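Long-range contacts in tryptophan halogenase (Shewanella frigidimarina, PDB 2PYX), which probably catalyses the FAD-dependent halogenation of tryptophan, as flavin-dependent halogenases do: residues S246-L251 with A333-Y338; F356-E361 with D406-H411. All coordinates share one frame; numbering follows the deposited sequence.

How the contacts relate
Contact 1 and contact 2 follow each other along the chain, and their centres lie about 11 Å apart. Contact 1 (246-251 with 333-338) is partly buried and reaches the surface; contact 2 (356-361 with 406-411) is buried throughout. A small antiparallel sheet joins them: strand 337-339 of contact 1 pairs with strand 355-356, where contact 2 begins. Lys-409 NZ, on the helix of contact 2, bonds to Val-250 O in contact 1. Contact 1 combines one strand bridge, polar side chains, some bound to tartrate, and packing of Lys-248 on Pro-336. Contact 2 packs leucines beside one histidine-carboxylate bond, close to the predicted active site.

Contact 1 of 2, residues S246-L251 with A333-Y338; sequences SQKSVL and AINPGY. With TLA (L(+)-tartaric acid), chain E.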
# COMPACT_ATOMS: atom_id res chain seq x y z
N SER A 246 9.49 -17.23 -2.48
CA SER A 246 9.53 -16.46 -3.70
C SER A 246 8.23 -16.54 -4.45
O SER A 246 7.67 -17.63 -4.63
CB SER A 246 10.61 -17.03 -4.63
OG SER A 246 10.62 -16.31 -5.87
N GLN A 247 7.80 -15.38 -4.97
CA GLN A 247 6.61 -15.29 -5.76
C GLN A 247 6.90 -14.86 -7.20
O GLN A 247 6.01 -14.48 -7.97
CB GLN A 247 5.60 -14.36 -5.12
CG GLN A 247 5.22 -14.81 -3.68
CD GLN A 247 4.56 -16.14 -3.61
OE1 GLN A 247 3.69 -16.44 -4.41
NE2 GLN A 247 4.98 -16.98 -2.63
N LYS A 248 8.16 -14.97 -7.58
CA LYS A 248 8.54 -14.53 -8.93
C LYS A 248 7.91 -15.41 -10.00
O LYS A 248 7.70 -14.93 -11.11
CB LYS A 248 10.07 -14.50 -9.11
CG LYS A 248 10.51 -13.56 -10.21
CD LYS A 248 11.91 -13.76 -10.63
CE LYS A 248 12.92 -13.44 -9.59
NZ LYS A 248 14.35 -13.42 -10.16
N SER A 249 7.61 -16.68 -9.69
CA SER A 249 7.01 -17.57 -10.69
C SER A 249 5.54 -17.20 -11.00
O SER A 249 4.94 -17.68 -11.97
CB SER A 249 7.14 -19.04 -10.30
OG SER A 249 6.28 -19.34 -9.25
N VAL A 250 4.98 -16.34 -10.15
CA VAL A 250 3.66 -15.77 -10.34
C VAL A 250 3.73 -14.39 -11.01
O VAL A 250 3.03 -14.14 -11.97
CB VAL A 250 2.91 -15.65 -8.98
CG1 VAL A 250 1.53 -14.99 -9.14
CG2 VAL A 250 2.75 -17.00 -8.35
N LEU A 251 4.52 -13.48 -10.47
CA LEU A 251 4.51 -12.08 -10.92
C LEU A 251 5.58 -11.74 -11.96
O LEU A 251 5.42 -10.75 -12.64
CB LEU A 251 4.68 -11.15 -9.74
CG LEU A 251 3.57 -11.22 -8.69
CD1 LEU A 251 3.89 -10.30 -7.53
CD2 LEU A 251 2.22 -10.92 -9.27
N ALA A 333 17.12 -4.58 -8.15
CA ALA A 333 16.80 -5.98 -8.47
C ALA A 333 16.33 -6.66 -7.21
O ALA A 333 16.90 -6.44 -6.14
CB ALA A 333 18.04 -6.69 -9.01
N ILE A 334 15.27 -7.45 -7.30
CA ILE A 334 14.72 -8.15 -6.14
C ILE A 334 14.35 -9.60 -6.47
O ILE A 334 14.28 -10.02 -7.65
CB ILE A 334 13.44 -7.45 -5.60
CG1 ILE A 334 12.35 -7.49 -6.64
CG2 ILE A 334 13.73 -5.99 -5.26
CD1 ILE A 334 10.94 -7.11 -6.09
N ASN A 335 14.12 -10.36 -5.40
CA ASN A 335 13.37 -11.61 -5.49
C ASN A 335 12.03 -11.28 -4.77
O ASN A 335 12.00 -11.21 -3.53
CB ASN A 335 14.11 -12.73 -4.81
CG ASN A 335 13.40 -14.07 -4.90
OD1 ASN A 335 12.36 -14.23 -5.62
ND2 ASN A 335 13.96 -15.08 -4.16
N PRO A 336 10.93 -11.00 -5.53
CA PRO A 336 9.62 -10.69 -4.95
C PRO A 336 9.12 -11.90 -4.15
O PRO A 336 9.21 -13.03 -4.61
CB PRO A 336 8.72 -10.48 -6.17
CG PRO A 336 9.34 -11.24 -7.22
CD PRO A 336 10.83 -11.11 -6.99
N GLY A 337 8.59 -11.65 -2.95
CA GLY A 337 8.08 -12.73 -2.12
C GLY A 337 7.99 -12.31 -0.69
O GLY A 337 8.08 -11.13 -0.37
N TYR A 338 7.72 -13.30 0.16
CA TYR A 338 7.49 -13.03 1.56
C TYR A 338 7.99 -14.15 2.42
O TYR A 338 8.08 -15.30 2.02
CB TYR A 338 6.02 -12.72 1.82
CG TYR A 338 5.07 -13.83 1.47
CD1 TYR A 338 4.57 -13.98 0.18
CD2 TYR A 338 4.61 -14.70 2.44
CE1 TYR A 338 3.70 -15.01 -0.14
CE2 TYR A 338 3.73 -15.73 2.12
CZ TYR A 338 3.26 -15.87 0.82
OH TYR A 338 2.34 -16.87 0.50
O1 TLA E . 19.75 -10.25 -9.70
O11 TLA E . 18.81 -11.41 -11.36
C1 TLA E . 19.08 -11.24 -10.16
C2 TLA E . 18.53 -12.25 -9.21
O2 TLA E . 18.01 -13.42 -9.88
C3 TLA E . 17.40 -11.57 -8.46
O3 TLA E . 16.41 -11.06 -9.36
C4 TLA E . 16.83 -12.59 -7.54
O4 TLA E . 15.70 -13.07 -7.80
O41 TLA E . 17.54 -12.89 -6.55
O HOH W 1 2.26 -18.35 -1.55
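Ser-246 and Gly-337 form an antiparallel, non-hydrogen-bonded pair, with their CA atoms 4.3 Å apart. Gly-337 brings no side chain between the two backbones, and the backbone angles of this residue also suit glycine. One residue on, Gln-247 N gives a nearly straight bond to Pro-336 O (2.8 Å, 175° at the hydrogen). Gln-247 is the N-cap residue of helix 248-251.

Ser-246 OG lies anti to its backbone N (chi1 177°). It donates to Asn-335 OD1 at 2.7 Å, in the carbonyl plane and on a lone pair. The same OG accepts from Lys-248 N, which closes an ST turn. The Gln-247 chain bends at chi2, and its amide lies obliquely by the Tyr-338 ring, the two planes 28° apart. Gln-247 NE2 comes 3.4 Å from Tyr-338 CE1. A water bridges Tyr-338 OH and, weakly, Gln-247 NE2, which also bonds to Leu-245 O. Lys-248 crosses Pro-336 obliquely, with Lys-248 CB 3.8 Å from Pro-336 CG. Lys-248 NZ then reaches tartrate O4 (2.7 Å) and, less closely, O3; O3 donates to Ile-334 O. The tartrate probably comes from the crystallisation liquor. Lys-248 NZ also has a salt bridge to Asp-254.

Strand 337-339 is the middle strand of a three-stranded antiparallel sheet, between 244-246 and 355-356. Helix 383-413 packs against this region: Ile-405 meets Gln-247, Val-250 and Leu-251, while Trp-401 stacks on Tyr-338.

Contact 2 of 2, residues F356-E361 with D406-H411; sequences FIEPLE and DFLKLH
Leu-408 and Leu-360 carry the apolar part of this contact. Their side chains slide past each other in opposite directions, with Leu-360 CD2 4.0 Å from Leu-408 CG. Leu-408 CD1 also packs on Leu-360 O (3.5 Å) and on Glu-361 CB. Leu-360 CD2 lies over one face of the His-411 ring, offset toward the rim.

Within the helix, one turn apart, His-411 CE1 sits 3.6 Å above the centre of the Phe-407 ring. From the other segment, Glu-361 crosses Phe-407 at about a right angle, Glu-361 CD lying obliquely 3.5 Å from Phe-407 CE2.

The polar contact is a His-carboxylate hydrogen bond. His-411 NE2 donates to Glu-361 OE2 (2.7 Å, 154° at the hydrogen). The acceptor lies near the ring plane, and OE2 uses its anti lone pair. His-411 ND1 donates to Phe-407 O at 2.7 Å. Both ring nitrogens are engaged, which fixes the ring's rotation. Glu-361 OE2 also bonds to His-111 ND1.

Glu-361 is predicted to bind L-tryptophan, and its side chain is about 7 Å from that of Lys-89, the predicted active-site residue. The arrangement is consistent with His-411, on helix 383-413, helping to position the Glu-361 carboxylate at the substrate site of a flavin-dependent halogenase.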
# COMPACT_ATOMS: atom_id res chain seq x y z
N PHE A 356 8.32 -8.35 0.26
CA PHE A 356 8.24 -7.24 -0.66
C PHE A 356 8.00 -7.76 -2.05
O PHE A 356 8.68 -8.70 -2.50
CB PHE A 356 9.53 -6.45 -0.65
CG PHE A 356 9.47 -5.22 -1.51
CD1 PHE A 356 8.74 -4.12 -1.11
CD2 PHE A 356 10.09 -5.20 -2.74
CE1 PHE A 356 8.66 -2.99 -1.92
CE2 PHE A 356 10.01 -4.07 -3.56
CZ PHE A 356 9.29 -2.98 -3.15
N ILE A 357 7.14 -7.05 -2.76
CA ILE A 357 6.90 -7.31 -4.17
C ILE A 357 6.82 -5.96 -4.88
O ILE A 357 6.83 -4.91 -4.23
CB ILE A 357 5.59 -8.08 -4.36
CG1 ILE A 357 4.48 -7.36 -3.54
CG2 ILE A 357 5.76 -9.54 -3.86
CD1 ILE A 357 3.18 -7.72 -3.88
N GLU A 358 6.65 -5.98 -6.20
CA GLU A 358 6.38 -4.74 -6.94
C GLU A 358 5.27 -3.91 -6.27
O GLU A 358 4.31 -4.47 -5.69
CB GLU A 358 5.92 -5.10 -8.37
CG GLU A 358 4.61 -5.86 -8.42
CD GLU A 358 4.42 -6.50 -9.75
OE1 GLU A 358 5.12 -7.50 -10.02
OE2 GLU A 358 3.63 -5.93 -10.55
N PRO A 359 5.34 -2.59 -6.39
CA PRO A 359 4.37 -1.68 -5.76
C PRO A 359 3.03 -1.56 -6.47
O PRO A 359 2.34 -0.54 -6.32
CB PRO A 359 5.12 -0.34 -5.78
CG PRO A 359 5.98 -0.44 -6.95
CD PRO A 359 6.44 -1.85 -7.04
N LEU A 360 2.63 -2.60 -7.20
CA LEU A 360 1.32 -2.65 -7.82
C LEU A 360 0.34 -2.74 -6.67
O LEU A 360 0.42 -3.64 -5.84
CB LEU A 360 1.19 -3.87 -8.71
CG LEU A 360 -0.08 -4.11 -9.53
CD1 LEU A 360 -0.31 -2.96 -10.45
CD2 LEU A 360 0.01 -5.37 -10.35
N GLU A 361 -0.59 -1.83 -6.64
CA GLU A 361 -1.58 -1.68 -5.58
C GLU A 361 -0.98 -1.26 -4.23
O GLU A 361 -1.70 -1.32 -3.21
CB GLU A 361 -2.48 -2.91 -5.43
CG GLU A 361 -3.31 -3.18 -6.66
CD GLU A 361 -4.46 -2.20 -6.86
OE1 GLU A 361 -4.72 -1.38 -5.95
OE2 GLU A 361 -5.08 -2.26 -7.93
N ASP A 406 -2.60 -12.90 -5.20
CA ASP A 406 -3.69 -13.23 -6.09
C ASP A 406 -4.28 -11.96 -6.70
O ASP A 406 -4.62 -11.92 -7.89
CB ASP A 406 -4.81 -13.97 -5.34
CG ASP A 406 -4.46 -15.40 -5.03
OD1 ASP A 406 -3.37 -15.90 -5.41
OD2 ASP A 406 -5.34 -16.06 -4.37
N PHE A 407 -4.44 -10.92 -5.89
CA PHE A 407 -5.04 -9.67 -6.37
C PHE A 407 -4.13 -9.03 -7.42
O PHE A 407 -4.60 -8.58 -8.48
CB PHE A 407 -5.34 -8.70 -5.22
CG PHE A 407 -6.03 -7.43 -5.68
CD1 PHE A 407 -7.15 -7.49 -6.49
CD2 PHE A 407 -5.54 -6.19 -5.31
CE1 PHE A 407 -7.79 -6.31 -6.91
CE2 PHE A 407 -6.18 -5.02 -5.70
CZ PHE A 407 -7.30 -5.09 -6.50
N LEU A 408 -2.83 -8.96 -7.14
CA LEU A 408 -1.89 -8.41 -8.13
C LEU A 408 -1.90 -9.24 -9.39
O LEU A 408 -2.02 -8.71 -10.49
CB LEU A 408 -0.50 -8.33 -7.56
CG LEU A 408 -0.20 -7.05 -6.77
CD1 LEU A 408 -1.19 -6.73 -5.66
CD2 LEU A 408 1.24 -7.07 -6.25
N LYS A 409 -1.82 -10.56 -9.25
CA LYS A 409 -1.80 -11.43 -10.43
C LYS A 409 -3.05 -11.26 -11.29
O LYS A 409 -2.99 -11.33 -12.53
CB LYS A 409 -1.64 -12.88 -10.00
CG LYS A 409 -1.60 -13.89 -11.16
CD LYS A 409 -0.39 -13.60 -12.13
CE LYS A 409 -0.30 -14.70 -13.18
NZ LYS A 409 1.05 -14.76 -13.88
N LEU A 410 -4.21 -11.07 -10.65
CA LEU A 410 -5.47 -10.82 -11.37
C LEU A 410 -5.31 -9.73 -12.43
O LEU A 410 -5.92 -9.80 -13.48
CB LEU A 410 -6.57 -10.38 -10.37
CG LEU A 410 -7.97 -10.13 -10.96
CD1 LEU A 410 -8.57 -11.35 -11.57
CD2 LEU A 410 -8.94 -9.58 -9.89
N HIS A 411 -4.56 -8.66 -12.10
CA HIS A 411 -4.39 -7.52 -12.99
C HIS A 411 -3.79 -7.98 -14.31
O HIS A 411 -4.10 -7.40 -15.37
CB HIS A 411 -3.50 -6.44 -12.40
CG HIS A 411 -4.07 -5.72 -11.21
ND1 HIS A 411 -4.37 -6.37 -10.02
CD2 HIS A 411 -4.34 -4.41 -11.01
CE1 HIS A 411 -4.78 -5.46 -9.14
NE2 HIS A 411 -4.78 -4.27 -9.71